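Dephospho-CoA kinase (Campylobacter jejuni subsp. jejuni serotype O:2, PDB 4ZO4) probably phosphorylates the 3'-hydroxyl group of dephospho-coenzyme A with ATP, the last step in making coenzyme A. Local coordinates at residues K31-D36 with Q105-E110; H40-E45 with R97-E102; N111-V116 with Q197-G202. One frame throughout, in Å; residues are numbered along the deposited sequence.

Interaction 1 (K31-D36 with Q105-E110); sequences KSISAD and QILDKE
K31 and L107 both set CG anti to their own carbonyl carbon, beside the backbone N (chi1 -59° and -48°); both CB atoms face the other segment, and these torsions keep the chains between strand 31-34 and the end of helix 82-109. The lysine chain then bends at its second torsion (chi2 -83°) and runs on toward E110. The glutamate arrives from the other side as an extended chain, roughly perpendicular to the lysine. What touches is the lysine methylene, with CE of K31 3.4 Å from OE1 of E110. The charged ends stay slightly farther apart, NZ of K31 lying 4.2 Å from OE1 of E110, too far for a salt bridge, so at most a weak longer-range attraction is likely.

Strand 31-34 is an outer strand of the parallel sheet of this P-loop kinase fold, and helix 82-109 is the last helix before its neighbour, strand 114-117; together they make a beta-alpha-beta crossover with several helices in the connection. L107 rests on F114 of that second strand as well.

Farther along the strand, the side chains of I33 and L107 lie antiparallel, one beside the other. CG2 of I33 meets CD1 of L107 at 4.0 Å, and the same CD1 of L107 lies 4.3 Å from CB of K31. M104 and Q103, about a turn back along the helix, also pack against I33.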
loop_
_atom_site.group_PDB
_atom_site.type_symbol
_atom_site.label_atom_id
_atom_site.label_comp_id
_atom_site.label_asym_id
_atom_site.label_seq_id
_atom_site.Cartn_x
_atom_site.Cartn_y
_atom_site.Cartn_z
ATOM N N LYS A 31 21.929 4.357 -30.267
ATOM C CA LYS A 31 20.952 5.344 -29.746
ATOM C C LYS A 31 20.398 4.974 -28.366
ATOM O O LYS A 31 19.923 3.864 -28.171
ATOM C CB LYS A 31 19.744 5.456 -30.696
ATOM C CG LYS A 31 20.053 5.885 -32.131
ATOM C CD LYS A 31 20.166 7.403 -32.270
ATOM C CE LYS A 31 19.835 7.870 -33.677
ATOM N NZ LYS A 31 19.700 9.352 -33.775
ATOM N N SER A 32 20.423 5.912 -27.427
ATOM C CA SER A 32 19.694 5.744 -26.162
ATOM C C SER A 32 18.711 6.871 -25.918
ATOM O O SER A 32 18.966 8.018 -26.285
ATOM C CB SER A 32 20.648 5.731 -24.985
ATOM O OG SER A 32 21.191 7.031 -24.800
ATOM N N ILE A 33 17.596 6.550 -25.276
ATOM C CA ILE A 33 16.704 7.590 -24.701
ATOM C C ILE A 33 16.687 7.441 -23.189
ATOM O O ILE A 33 16.876 6.347 -22.659
ATOM C CB ILE A 33 15.272 7.540 -25.275
ATOM C CG1 ILE A 33 14.568 6.235 -24.905
ATOM C CG2 ILE A 33 15.318 7.691 -26.789
ATOM C CD1 ILE A 33 13.301 5.987 -25.692
ATOM N N SER A 34 16.518 8.540 -22.483
ATOM C CA SER A 34 16.452 8.465 -21.006
ATOM C C SER A 34 15.011 8.530 -20.501
ATOM O O SER A 34 14.258 9.435 -20.875
ATOM C CB SER A 34 17.274 9.570 -20.370
ATOM O OG SER A 34 17.092 9.583 -18.964
ATOM N N ALA A 35 14.636 7.576 -19.645
ATOM C CA ALA A 35 13.273 7.530 -19.078
ATOM C C ALA A 35 13.063 8.702 -18.143
ATOM O O ALA A 35 12.059 9.390 -18.267
ATOM C CB ALA A 35 13.000 6.219 -18.363
ATOM N N ASP A 36 14.024 8.977 -17.265
ATOM C CA ASP A 36 13.901 10.128 -16.347
ATOM C C ASP A 36 13.900 11.469 -17.036
ATOM O O ASP A 36 13.282 12.404 -16.539
ATOM C CB ASP A 36 15.000 10.140 -15.294
ATOM C CG ASP A 36 14.773 9.114 -14.232
ATOM O OD1 ASP A 36 13.763 8.372 -14.342
ATOM O OD2 ASP A 36 15.586 9.047 -13.280
ATOM N N GLN A 105 9.172 3.658 -31.001
ATOM C CA GLN A 105 8.630 3.191 -32.266
ATOM C C GLN A 105 9.311 3.955 -33.398
ATOM O O GLN A 105 9.277 3.517 -34.559
ATOM C CB GLN A 105 7.103 3.397 -32.339
ATOM C CG GLN A 105 6.249 2.273 -31.738
ATOM C CD GLN A 105 4.768 2.657 -31.560
ATOM O OE1 GLN A 105 4.350 3.763 -31.912
ATOM N NE2 GLN A 105 3.973 1.738 -31.003
ATOM N N ILE A 106 9.918 5.098 -33.074
ATOM C CA ILE A 106 10.747 5.819 -34.053
ATOM C C ILE A 106 12.020 5.011 -34.355
ATOM O O ILE A 106 12.325 4.725 -35.516
ATOM C CB ILE A 106 11.052 7.270 -33.582
ATOM C CG1 ILE A 106 9.857 8.177 -33.921
ATOM C CG2 ILE A 106 12.301 7.843 -34.245
ATOM C CD1 ILE A 106 9.936 9.572 -33.334
ATOM N N LEU A 107 12.721 4.599 -33.308
ATOM C CA LEU A 107 14.020 3.971 -33.440
ATOM C C LEU A 107 13.909 2.504 -33.811
ATOM O O LEU A 107 14.874 1.948 -34.344
ATOM C CB LEU A 107 14.790 4.094 -32.134
ATOM C CG LEU A 107 14.798 5.490 -31.527
ATOM C CD1 LEU A 107 15.514 5.520 -30.180
ATOM C CD2 LEU A 107 15.420 6.457 -32.522
ATOM N N ASP A 108 12.764 1.869 -33.525
ATOM C CA ASP A 108 12.574 0.457 -33.901
ATOM C C ASP A 108 12.456 0.286 -35.412
ATOM O O ASP A 108 12.950 -0.692 -35.976
ATOM C CB ASP A 108 11.347 -0.181 -33.245
ATOM C CG ASP A 108 11.275 -1.688 -33.505
ATOM O OD1 ASP A 108 12.206 -2.405 -33.073
ATOM O OD2 ASP A 108 10.315 -2.161 -34.154
ATOM N N LYS A 109 11.797 1.236 -36.061
ATOM C CA LYS A 109 11.633 1.203 -37.512
ATOM C C LYS A 109 12.923 1.672 -38.186
ATOM O O LYS A 109 13.246 1.269 -39.307
ATOM C CB LYS A 109 10.437 2.065 -37.932
ATOM C CG LYS A 109 9.134 1.748 -37.198
ATOM C CD LYS A 109 8.642 0.330 -37.449
ATOM C CE LYS A 109 7.486 -0.004 -36.523
ATOM N NZ LYS A 109 6.677 -1.135 -37.064
ATOM N N GLU A 110 13.668 2.506 -37.464
ATOM C CA GLU A 110 15.019 2.919 -37.845
ATOM C C GLU A 110 16.001 1.733 -37.873
ATOM O O GLU A 110 17.201 1.913 -38.118
ATOM C CB GLU A 110 15.495 3.952 -36.832
ATOM C CG GLU A 110 16.502 4.960 -37.318
ATOM C CD GLU A 110 16.809 5.973 -36.224
ATOM O OE1 GLU A 110 17.982 6.052 -35.799
ATOM O OE2 GLU A 110 15.869 6.670 -35.765
#

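Interaction 2 (H40-E45 with R97-E102); sequences HKILDE and RAKILE
I42 and E45, one turn apart on helix 35-45, both reach the single side chain of K99 on helix 82-109. The two helices belong to the strand-free, largely helical connection between strands 31-34 and 114-117 of the P-loop kinase fold, so the contact is one helix leaning on another, away from the predicted ATP site.

Walking along the first helix, I42 comes first. It is buried, and its tip swings toward the second helix: CD1 of I42 sits 4.2 Å from CD of K99, the isoleucine and lysine side chains passing alongside with opposite headings. K95 and I96 of helix 82-109 pack on I42 too. The next residue, L43, touches T92 of helix 82-109 and F79 of the second subunit.

E45 ends the walk. Its extended chain meets the lysine from the opposite direction at the exposed end of the contact. K99 starts with CG anti to its backbone N (chi1 -176°) and then kinks repeatedly, which carries its ammonium between two carboxylates. E45 and E102 probably share one positive charge in a loose network: NZ of K99 lies 3.7 Å from OE2 of E45 and 3.9 Å from OE1 of E102, both long for salt bridges.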
loop_
_atom_site.group_PDB
_atom_site.type_symbol
_atom_site.label_atom_id
_atom_site.label_comp_id
_atom_site.label_asym_id
_atom_site.label_seq_id
_atom_site.Cartn_x
_atom_site.Cartn_y
_atom_site.Cartn_z
ATOM N N HIS A 40 10.938 14.072 -16.637
ATOM C CA HIS A 40 11.138 15.409 -16.124
ATOM C C HIS A 40 10.475 16.413 -17.075
ATOM O O HIS A 40 9.878 17.416 -16.629
ATOM C CB HIS A 40 12.645 15.658 -15.914
ATOM C CG HIS A 40 12.990 17.060 -15.504
ATOM N ND1 HIS A 40 14.250 17.593 -15.674
ATOM C CD2 HIS A 40 12.238 18.048 -14.959
ATOM C CE1 HIS A 40 14.263 18.839 -15.239
ATOM N NE2 HIS A 40 13.054 19.141 -14.804
ATOM N N LYS A 41 10.519 16.105 -18.369
ATOM C CA LYS A 41 9.955 16.988 -19.401
ATOM C C LYS A 41 8.407 16.979 -19.400
ATOM O O LYS A 41 7.776 17.918 -19.899
ATOM C CB LYS A 41 10.512 16.609 -20.793
ATOM C CG LYS A 41 10.928 17.804 -21.671
ATOM C CD LYS A 41 9.850 18.212 -22.678
ATOM C CE LYS A 41 10.073 19.597 -23.276
ATOM N NZ LYS A 41 9.454 20.647 -22.414
ATOM N N ILE A 42 7.789 15.933 -18.845
ATOM C CA ILE A 42 6.331 15.879 -18.754
ATOM C C ILE A 42 5.830 16.948 -17.778
ATOM O O ILE A 42 4.856 17.668 -18.083
ATOM C CB ILE A 42 5.835 14.487 -18.315
ATOM C CG1 ILE A 42 5.919 13.475 -19.465
ATOM C CG2 ILE A 42 4.410 14.544 -17.803
ATOM C CD1 ILE A 42 5.461 13.980 -20.801
ATOM N N LEU A 43 6.511 17.070 -16.636
ATOM C CA LEU A 43 6.184 18.111 -15.659
ATOM C C LEU A 43 6.230 19.518 -16.248
ATOM O O LEU A 43 5.363 20.330 -15.934
ATOM C CB LEU A 43 7.111 18.043 -14.460
ATOM C CG LEU A 43 7.067 16.696 -13.748
ATOM C CD1 LEU A 43 7.916 16.772 -12.487
ATOM C CD2 LEU A 43 5.638 16.230 -13.424
ATOM N N ASP A 44 7.221 19.798 -17.103
ATOM C CA ASP A 44 7.347 21.115 -17.735
ATOM C C ASP A 44 6.361 21.325 -18.870
ATOM O O ASP A 44 5.893 22.437 -19.067
ATOM C CB ASP A 44 8.767 21.340 -18.273
ATOM C CG ASP A 44 9.808 21.591 -17.171
ATOM O OD1 ASP A 44 9.629 22.523 -16.351
ATOM O OD2 ASP A 44 10.829 20.878 -17.153
ATOM N N GLU A 45 6.058 20.296 -19.659
ATOM C CA GLU A 45 5.070 20.477 -20.749
ATOM C C GLU A 45 3.693 20.726 -20.178
ATOM O O GLU A 45 2.875 21.323 -20.831
ATOM C CB GLU A 45 4.969 19.252 -21.655
ATOM C CG GLU A 45 6.132 19.041 -22.617
ATOM C CD GLU A 45 6.060 17.686 -23.316
ATOM O OE1 GLU A 45 4.987 17.374 -23.899
ATOM O OE2 GLU A 45 7.074 16.936 -23.273
ATOM N N ARG A 97 4.250 7.032 -20.253
ATOM C CA ARG A 97 4.044 5.821 -21.032
ATOM C C ARG A 97 3.884 6.057 -22.541
ATOM O O ARG A 97 4.400 5.294 -23.345
ATOM C CB ARG A 97 2.812 5.099 -20.491
ATOM C CG ARG A 97 2.377 3.827 -21.223
ATOM C CD ARG A 97 3.035 2.572 -20.661
ATOM N NE ARG A 97 2.753 1.385 -21.470
ATOM C CZ ARG A 97 3.395 0.225 -21.363
ATOM N NH1 ARG A 97 4.381 0.067 -20.483
ATOM N NH2 ARG A 97 3.053 -0.791 -22.151
ATOM N N ALA A 98 3.186 7.105 -22.941
ATOM C CA ALA A 98 2.946 7.353 -24.381
ATOM C C ALA A 98 4.101 8.082 -25.027
ATOM O O ALA A 98 4.358 7.889 -26.216
ATOM C CB ALA A 98 1.648 8.130 -24.593
ATOM N N LYS A 99 4.781 8.935 -24.264
ATOM C CA LYS A 99 6.005 9.580 -24.739
ATOM C C LYS A 99 7.206 8.618 -24.786
ATOM O O LYS A 99 8.056 8.718 -25.649
ATOM C CB LYS A 99 6.347 10.782 -23.878
ATOM C CG LYS A 99 7.559 11.542 -24.374
ATOM C CD LYS A 99 7.384 13.056 -24.377
ATOM C CE LYS A 99 6.745 13.533 -25.680
ATOM N NZ LYS A 99 7.451 14.717 -26.255
ATOM N N ILE A 100 7.294 7.679 -23.870
ATOM C CA ILE A 100 8.346 6.698 -23.995
ATOM C C ILE A 100 8.067 5.821 -25.208
ATOM O O ILE A 100 8.969 5.542 -25.961
ATOM C CB ILE A 100 8.498 5.860 -22.717
ATOM C CG1 ILE A 100 9.285 6.675 -21.676
ATOM C CG2 ILE A 100 9.226 4.561 -23.013
ATOM C CD1 ILE A 100 9.384 6.025 -20.306
ATOM N N LEU A 101 6.816 5.397 -25.376
ATOM C CA LEU A 101 6.401 4.524 -26.470
ATOM C C LEU A 101 6.298 5.269 -27.792
ATOM O O LEU A 101 6.137 4.659 -28.844
ATOM C CB LEU A 101 5.053 3.887 -26.115
ATOM C CG LEU A 101 4.294 2.930 -27.052
ATOM C CD1 LEU A 101 3.457 1.963 -26.215
ATOM C CD2 LEU A 101 3.388 3.642 -28.055
ATOM N N GLU A 102 6.366 6.591 -27.743
ATOM C CA GLU A 102 6.448 7.411 -28.962
ATOM C C GLU A 102 7.851 7.292 -29.535
ATOM O O GLU A 102 8.029 6.907 -30.670
ATOM C CB GLU A 102 6.108 8.875 -28.625
ATOM C CG GLU A 102 6.403 9.933 -29.672
ATOM C CD GLU A 102 6.228 11.329 -29.092
ATOM O OE1 GLU A 102 7.199 12.117 -29.121
ATOM O OE2 GLU A 102 5.126 11.632 -28.570
#

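Interaction 3 (N111-V116 with Q197-G202); sequences NKAFFV and QEISKG
I199 presents its CD1 methyl to the rim of the F115 ring, close to the ring plane, so the two side chains meet head-on from opposite directions and the methyl does not sit over a face. The helix carrying I199, 185-200, is the last of the chain, and here its end packs against the parallel sheet of the P-loop kinase fold at strand 114-117 and the residues leading into it. CD1 of I199 is 3.8 Å from CZ of F115 and 3.9 Å from CE1 of the same ring, beside the edge formed by those two carbons.

The isoleucine's other branch works separately. With CG1 beside the backbone N (chi1 -81°), CG2 takes the place anti to that N and touches the A113 methyl, CG2 of I199 lying 3.9 Å from CB of A113. One residue thus spans two alternate positions of the chain, 113 and 115, while F114 between them turns to the opposite side of the sheet, onto M104 and L107 of helix 82-109.

The F115 ring is wedged among other apolar groups: F21 meets it edge-to-face, F8 at an oblique angle, and I134 touches both it and I199. Just past I199 the helix ends in a Schellman motif, with positive phi at G202, and N of G202 is bonded to O of I199 at 2.7 Å.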
loop_
_atom_site.group_PDB
_atom_site.type_symbol
_atom_site.label_atom_id
_atom_site.label_comp_id
_atom_site.label_asym_id
_atom_site.label_seq_id
_atom_site.Cartn_x
_atom_site.Cartn_y
_atom_site.Cartn_z
ATOM N N ASN A 111 15.498 0.538 -37.552
ATOM C CA ASN A 111 16.191 -0.738 -37.775
ATOM C C ASN A 111 17.626 -0.870 -37.262
ATOM O O ASN A 111 18.382 -1.681 -37.773
ATOM C CB ASN A 111 16.096 -1.127 -39.253
ATOM C CG ASN A 111 14.848 -1.926 -39.553
ATOM O OD1 ASN A 111 14.601 -2.951 -38.911
ATOM N ND2 ASN A 111 14.052 -1.466 -40.522
ATOM N N LYS A 112 17.986 -0.095 -36.242
ATOM C CA LYS A 112 19.242 -0.277 -35.536
ATOM C C LYS A 112 18.929 -0.444 -34.038
ATOM O O LYS A 112 17.979 0.153 -33.537
ATOM C CB LYS A 112 20.158 0.921 -35.787
ATOM C CG LYS A 112 21.593 0.704 -35.343
ATOM C CD LYS A 112 22.336 2.017 -35.133
ATOM C CE LYS A 112 23.569 1.797 -34.267
ATOM N NZ LYS A 112 24.556 2.900 -34.378
ATOM N N ALA A 113 19.707 -1.275 -33.340
ATOM C CA ALA A 113 19.526 -1.491 -31.904
ATOM C C ALA A 113 19.646 -0.188 -31.154
ATOM O O ALA A 113 20.495 0.662 -31.516
ATOM C CB ALA A 113 20.541 -2.478 -31.362
ATOM N N PHE A 114 18.791 -0.052 -30.124
ATOM C CA PHE A 114 18.741 1.118 -29.245
ATOM C C PHE A 114 18.404 0.753 -27.775
ATOM O O PHE A 114 17.822 -0.302 -27.483
ATOM C CB PHE A 114 17.754 2.173 -29.790
ATOM C CG PHE A 114 16.302 1.764 -29.720
ATOM C CD1 PHE A 114 15.485 2.209 -28.686
ATOM C CD2 PHE A 114 15.741 0.951 -30.706
ATOM C CE1 PHE A 114 14.149 1.835 -28.627
ATOM C CE2 PHE A 114 14.402 0.573 -30.655
ATOM C CZ PHE A 114 13.604 1.018 -29.612
ATOM N N PHE A 115 18.773 1.662 -26.869
ATOM C CA PHE A 115 18.711 1.446 -25.429
ATOM C C PHE A 115 17.884 2.519 -24.684
ATOM O O PHE A 115 18.164 3.720 -24.752
ATOM C CB PHE A 115 20.144 1.351 -24.874
ATOM C CG PHE A 115 20.907 0.158 -25.407
ATOM C CD1 PHE A 115 20.648 -1.113 -24.913
ATOM C CD2 PHE A 115 21.843 0.297 -26.435
ATOM C CE1 PHE A 115 21.306 -2.224 -25.412
ATOM C CE2 PHE A 115 22.501 -0.817 -26.944
ATOM C CZ PHE A 115 22.231 -2.080 -26.425
ATOM N N VAL A 116 16.844 2.068 -24.000
ATOM C CA VAL A 116 16.026 2.924 -23.142
ATOM C C VAL A 116 16.615 2.823 -21.749
ATOM O O VAL A 116 16.442 1.820 -21.034
ATOM C CB VAL A 116 14.549 2.446 -23.094
ATOM C CG1 VAL A 116 13.710 3.359 -22.232
ATOM C CG2 VAL A 116 13.948 2.338 -24.498
ATOM N N GLN A 197 28.393 -5.581 -28.331
ATOM C CA GLN A 197 28.804 -6.296 -29.532
ATOM C C GLN A 197 27.848 -7.433 -29.868
ATOM O O GLN A 197 27.355 -7.511 -30.981
ATOM C CB GLN A 197 30.197 -6.893 -29.356
ATOM C CG GLN A 197 31.357 -5.904 -29.419
ATOM C CD GLN A 197 32.709 -6.613 -29.454
ATOM O OE1 GLN A 197 33.088 -7.365 -28.529
ATOM N NE2 GLN A 197 33.446 -6.380 -30.539
ATOM N N GLU A 198 27.595 -8.320 -28.908
ATOM C CA GLU A 198 26.749 -9.496 -29.152
ATOM C C GLU A 198 25.384 -9.088 -29.666
ATOM O O GLU A 198 24.787 -9.749 -30.509
ATOM C CB GLU A 198 26.573 -10.316 -27.874
ATOM C CG GLU A 198 27.789 -11.112 -27.437
ATOM C CD GLU A 198 27.933 -12.438 -28.171
ATOM O OE1 GLU A 198 27.910 -13.482 -27.470
ATOM O OE2 GLU A 198 28.067 -12.436 -29.427
ATOM N N ILE A 199 24.893 -7.990 -29.120
ATOM C CA ILE A 199 23.708 -7.343 -29.617
ATOM C C ILE A 199 23.942 -6.754 -31.006
ATOM O O ILE A 199 23.087 -6.909 -31.886
ATOM C CB ILE A 199 23.282 -6.230 -28.641
ATOM C CG1 ILE A 199 22.502 -6.832 -27.472
ATOM C CG2 ILE A 199 22.448 -5.169 -29.348
ATOM C CD1 ILE A 199 22.245 -5.859 -26.339
ATOM N N SER A 200 25.072 -6.057 -31.187
ATOM C CA SER A 200 25.435 -5.411 -32.476
ATOM C C SER A 200 25.339 -6.365 -33.691
ATOM O O SER A 200 24.829 -5.983 -34.758
ATOM C CB SER A 200 26.844 -4.790 -32.393
ATOM O OG SER A 200 27.140 -3.992 -33.532
ATOM N N LYS A 201 25.785 -7.609 -33.494
ATOM C CA LYS A 201 25.656 -8.655 -34.495
ATOM C C LYS A 201 24.221 -9.194 -34.643
ATOM O O LYS A 201 23.988 -10.112 -35.437
ATOM C CB LYS A 201 26.581 -9.828 -34.143
ATOM C CG LYS A 201 28.044 -9.454 -33.904
ATOM C CD LYS A 201 28.892 -10.671 -33.535
ATOM C CE LYS A 201 30.353 -10.283 -33.292
ATOM N NZ LYS A 201 31.332 -11.156 -34.022
ATOM N N GLY A 202 23.262 -8.643 -33.898
ATOM C CA GLY A 202 21.947 -9.267 -33.752
ATOM C C GLY A 202 22.011 -10.694 -33.203
ATOM O O GLY A 202 21.086 -11.486 -33.416
#

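In the fold
After strand 7-12 and helix 15-27, the chain forms strand 31-34 and runs into helix 35-45. Interaction 2 closes the inner loop, when helix 82-109 passes helix 35-45; interaction 1 closes the outer one about two turns later, at the end of that same long helix, so interaction 2 is nested within it. A35 and I100 pack together where the two meet. Interaction 3 opens immediately afterwards, at N111, and closes near the C terminus, in series with the others. Strands 31-34 and 114-117, hydrogen-bonded side by side, link interactions 1 and 3, with helix 82-109 and helix 185-200 on opposite faces of the sheet.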